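PDB 3NA6: succinylglutamate desuccinylase/aspartoacylase, which probably hydrolyses the amide bond of an N-acyl amino acid, as zinc-dependent succinylglutamate desuccinylases and aspartoacylases do. Local coordinates for residues 155-160 against 178-183. Numbering follows the deposited sequence.
Sequences PFAAAH and FNAPYS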
ATOM      1  N   PRO A 155     -30.397 -17.274  10.115  1.00 22.17           N
ATOM      2  CA  PRO A 155     -29.639 -18.499   9.827  1.00 21.33           C
ATOM      3  C   PRO A 155     -30.464 -19.539   9.113  1.00 21.78           C
ATOM      4  O   PRO A 155     -31.372 -20.112   9.723  1.00 23.29           O
ATOM      5  CB  PRO A 155     -29.194 -18.969  11.197  1.00 21.10           C
ATOM      6  CG  PRO A 155     -30.288 -18.412  12.165  1.00 24.36           C
ATOM      7  CD  PRO A 155     -30.687 -17.102  11.553  1.00 24.31           C
ATOM      8  N   PHE A 156     -30.196 -19.749   7.813  1.00 22.95           N
ATOM      9  CA  PHE A 156     -30.951 -20.756   7.043  1.00 25.58           C
ATOM     10  C   PHE A 156     -30.103 -21.856   6.403  1.00 24.74           C
ATOM     11  O   PHE A 156     -28.910 -21.686   6.126  1.00 23.03           O
ATOM     12  CB  PHE A 156     -31.935 -20.123   6.024  1.00 26.96           C
ATOM     13  CG  PHE A 156     -31.289 -19.359   4.922  1.00 24.88           C
ATOM     14  CD1 PHE A 156     -30.792 -20.008   3.806  1.00 30.57           C
ATOM     15  CD2 PHE A 156     -31.193 -17.983   4.976  1.00 32.74           C
ATOM     16  CE1 PHE A 156     -30.204 -19.276   2.757  1.00 31.44           C
ATOM     17  CE2 PHE A 156     -30.610 -17.265   3.939  1.00 30.14           C
ATOM     18  CZ  PHE A 156     -30.117 -17.918   2.836  1.00 28.30           C
ATOM     19  N   ALA A 157     -30.730 -23.005   6.204  1.00 26.19           N
ATOM     20  CA  ALA A 157     -30.211 -24.016   5.270  1.00 25.71           C
ATOM     21  C   ALA A 157     -31.025 -23.868   3.979  1.00 27.18           C
ATOM     22  O   ALA A 157     -32.247 -23.595   4.044  1.00 27.38           O
ATOM     23  CB  ALA A 157     -30.386 -25.389   5.855  1.00 25.92           C
ATOM     24  N   ALA A 158     -30.368 -24.060   2.830  1.00 25.12           N
ATOM     25  CA  ALA A 158     -30.983 -23.863   1.522  1.00 25.43           C
ATOM     26  C   ALA A 158     -30.834 -25.089   0.630  1.00 26.73           C
ATOM     27  O   ALA A 158     -29.788 -25.737   0.630  1.00 28.55           O
ATOM     28  CB  ALA A 158     -30.401 -22.651   0.820  1.00 23.97           C
ATOM     29  N   ALA A 159     -31.903 -25.378  -0.108  1.00 27.85           N
ATOM     30  CA  ALA A 159     -31.958 -26.405  -1.158  1.00 28.95           C
ATOM     31  C   ALA A 159     -32.401 -25.724  -2.459  1.00 32.02           C
ATOM     32  O   ALA A 159     -33.212 -24.761  -2.423  1.00 30.40           O
ATOM     33  CB  ALA A 159     -33.017 -27.477  -0.777  1.00 28.81           C
ATOM     34  N   HIS A 160     -31.945 -26.248  -3.596  1.00 27.68           N
ATOM     35  CA  HIS A 160     -32.178 -25.594  -4.865  1.00 26.94           C
ATOM     36  C   HIS A 160     -33.285 -26.228  -5.692  1.00 29.50           C
ATOM     37  O   HIS A 160     -33.543 -27.425  -5.612  1.00 29.14           O
ATOM     38  CB  HIS A 160     -30.886 -25.506  -5.666  1.00 24.42           C
ATOM     39  CG  HIS A 160     -29.863 -24.615  -5.039  1.00 30.57           C
ATOM     40  ND1 HIS A 160     -28.571 -25.027  -4.769  1.00 29.70           N
ATOM     41  CD2 HIS A 160     -29.958 -23.345  -4.571  1.00 33.26           C
ATOM     42  CE1 HIS A 160     -27.913 -24.046  -4.176  1.00 40.44           C
ATOM     43  NE2 HIS A 160     -28.728 -23.011  -4.054  1.00 32.27           N
ATOM     44  N   PHE A 178     -30.949 -30.875   8.064  1.00 23.79           N
ATOM     45  CA  PHE A 178     -30.034 -29.870   8.655  1.00 24.96           C
ATOM     46  C   PHE A 178     -30.751 -29.123   9.765  1.00 23.49           C
ATOM     47  O   PHE A 178     -30.195 -28.905  10.843  1.00 24.44           O
ATOM     48  CB  PHE A 178     -29.535 -28.871   7.593  1.00 23.00           C
ATOM     49  CG  PHE A 178     -28.356 -28.022   8.047  1.00 21.20           C
ATOM     50  CD1 PHE A 178     -28.558 -26.875   8.794  1.00 26.47           C
ATOM     51  CD2 PHE A 178     -27.050 -28.363   7.693  1.00 22.86           C
ATOM     52  CE1 PHE A 178     -27.472 -26.082   9.202  1.00 18.26           C
ATOM     53  CE2 PHE A 178     -25.969 -27.598   8.090  1.00 23.68           C
ATOM     54  CZ  PHE A 178     -26.179 -26.436   8.849  1.00 24.37           C
ATOM     55  N   ASN A 179     -32.004 -28.761   9.492  1.00 24.37           N
ATOM     56  CA  ASN A 179     -32.925 -28.230  10.493  1.00 23.99           C
ATOM     57  C   ASN A 179     -32.431 -26.926  11.134  1.00 23.99           C
ATOM     58  O   ASN A 179     -32.411 -26.753  12.375  1.00 20.98           O
ATOM     59  CB  ASN A 179     -33.246 -29.311  11.528  1.00 24.31           C
ATOM     60  CG  ASN A 179     -34.304 -28.881  12.548  1.00 26.34           C
ATOM     61  OD1 ASN A 179     -34.044 -28.923  13.748  1.00 29.13           O
ATOM     62  ND2 ASN A 179     -35.481 -28.463  12.076  1.00 26.82           N
ATOM     63  N   ALA A 180     -32.039 -25.995  10.274  1.00 24.67           N
ATOM     64  CA  ALA A 180     -31.632 -24.662  10.736  1.00 24.72           C
ATOM     65  C   ALA A 180     -32.896 -23.948  11.208  1.00 24.19           C
ATOM     66  O   ALA A 180     -34.020 -24.413  10.950  1.00 24.18           O
ATOM     67  CB  ALA A 180     -30.923 -23.872   9.618  1.00 25.13           C
ATOM     68  N   PRO A 181     -32.736 -22.845  11.931  1.00 24.59           N
ATOM     69  CA  PRO A 181     -33.950 -22.172  12.413  1.00 25.26           C
ATOM     70  C   PRO A 181     -34.800 -21.620  11.273  1.00 26.61           C
ATOM     71  O   PRO A 181     -35.990 -21.412  11.457  1.00 27.78           O
ATOM     72  CB  PRO A 181     -33.400 -21.036  13.297  1.00 26.07           C
ATOM     73  CG  PRO A 181     -32.065 -21.546  13.749  1.00 24.95           C
ATOM     74  CD  PRO A 181     -31.521 -22.298  12.551  1.00 23.33           C
ATOM     75  N   TYR A 182     -34.199 -21.378  10.111  1.00 25.78           N
ATOM     76  CA  TYR A 182     -34.963 -21.057   8.901  1.00 24.02           C
ATOM     77  C   TYR A 182     -34.607 -22.051   7.793  1.00 26.32           C
ATOM     78  O   TYR A 182     -33.496 -22.578   7.748  1.00 24.11           O
ATOM     79  CB  TYR A 182     -34.727 -19.622   8.402  1.00 23.68           C
ATOM     80  CG  TYR A 182     -35.252 -18.559   9.310  1.00 25.29           C
ATOM     81  CD1 TYR A 182     -34.546 -18.198  10.445  1.00 25.91           C
ATOM     82  CD2 TYR A 182     -36.450 -17.912   9.039  1.00 31.81           C
ATOM     83  CE1 TYR A 182     -35.001 -17.230  11.283  1.00 25.08           C
ATOM     84  CE2 TYR A 182     -36.915 -16.931   9.876  1.00 30.19           C
ATOM     85  CZ  TYR A 182     -36.190 -16.604  11.003  1.00 31.65           C
ATOM     86  OH  TYR A 182     -36.633 -15.628  11.853  1.00 29.91           O
ATOM     87  N   SER A 183     -35.586 -22.305   6.938  1.00 25.46           N
ATOM     88  CA  SER A 183     -35.483 -23.250   5.826  1.00 28.04           C
ATOM     89  C   SER A 183     -35.920 -22.551   4.556  1.00 27.52           C
ATOM     90  O   SER A 183     -36.919 -21.824   4.566  1.00 29.52           O
ATOM     91  CB  SER A 183     -36.400 -24.447   6.075  1.00 27.51           C
ATOM     92  OG  SER A 183     -35.889 -25.271   7.092  1.00 31.53           O
TER
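F156 and Y182 sit side by side on one face of the sheet, their CB atoms 3.7 Å apart, but their rings part company. F156 CG lies between the backbone N and the carbonyl carbon (chi1 65°), and its ring leads away from Y182. Y182 CG is anti to the carbonyl carbon (chi1 -67°), which presents the ring edge to P155 O, in the ring plane, and leaves CD1 4.2 Å from P155 CD. Y182 N donates to that same P155 O at 3.1 Å, and A157 N donates to Y182 O at 3.2 Å. F156 CA makes a CA-H...O contact with the same Y182 O. The P155 and P181 rings cross at about a right angle, CG to CG 3.9 Å, and both pack on R220 and I224 of helix 219-235. On the opposite face, A157 CB touches A180 CB and also the ring of F178, which it meets obliquely at CD1, 3.8 Å away. F178 closes helix 165-178, and its ring continues onto V207 and T209 of strand 205-210. Helix end, connecting loop and two parallel neighbouring strands thus form the return leg of a beta-alpha-beta crossover in the mixed sheet of this catalytic domain, a zinc-peptidase-like alpha/beta fold.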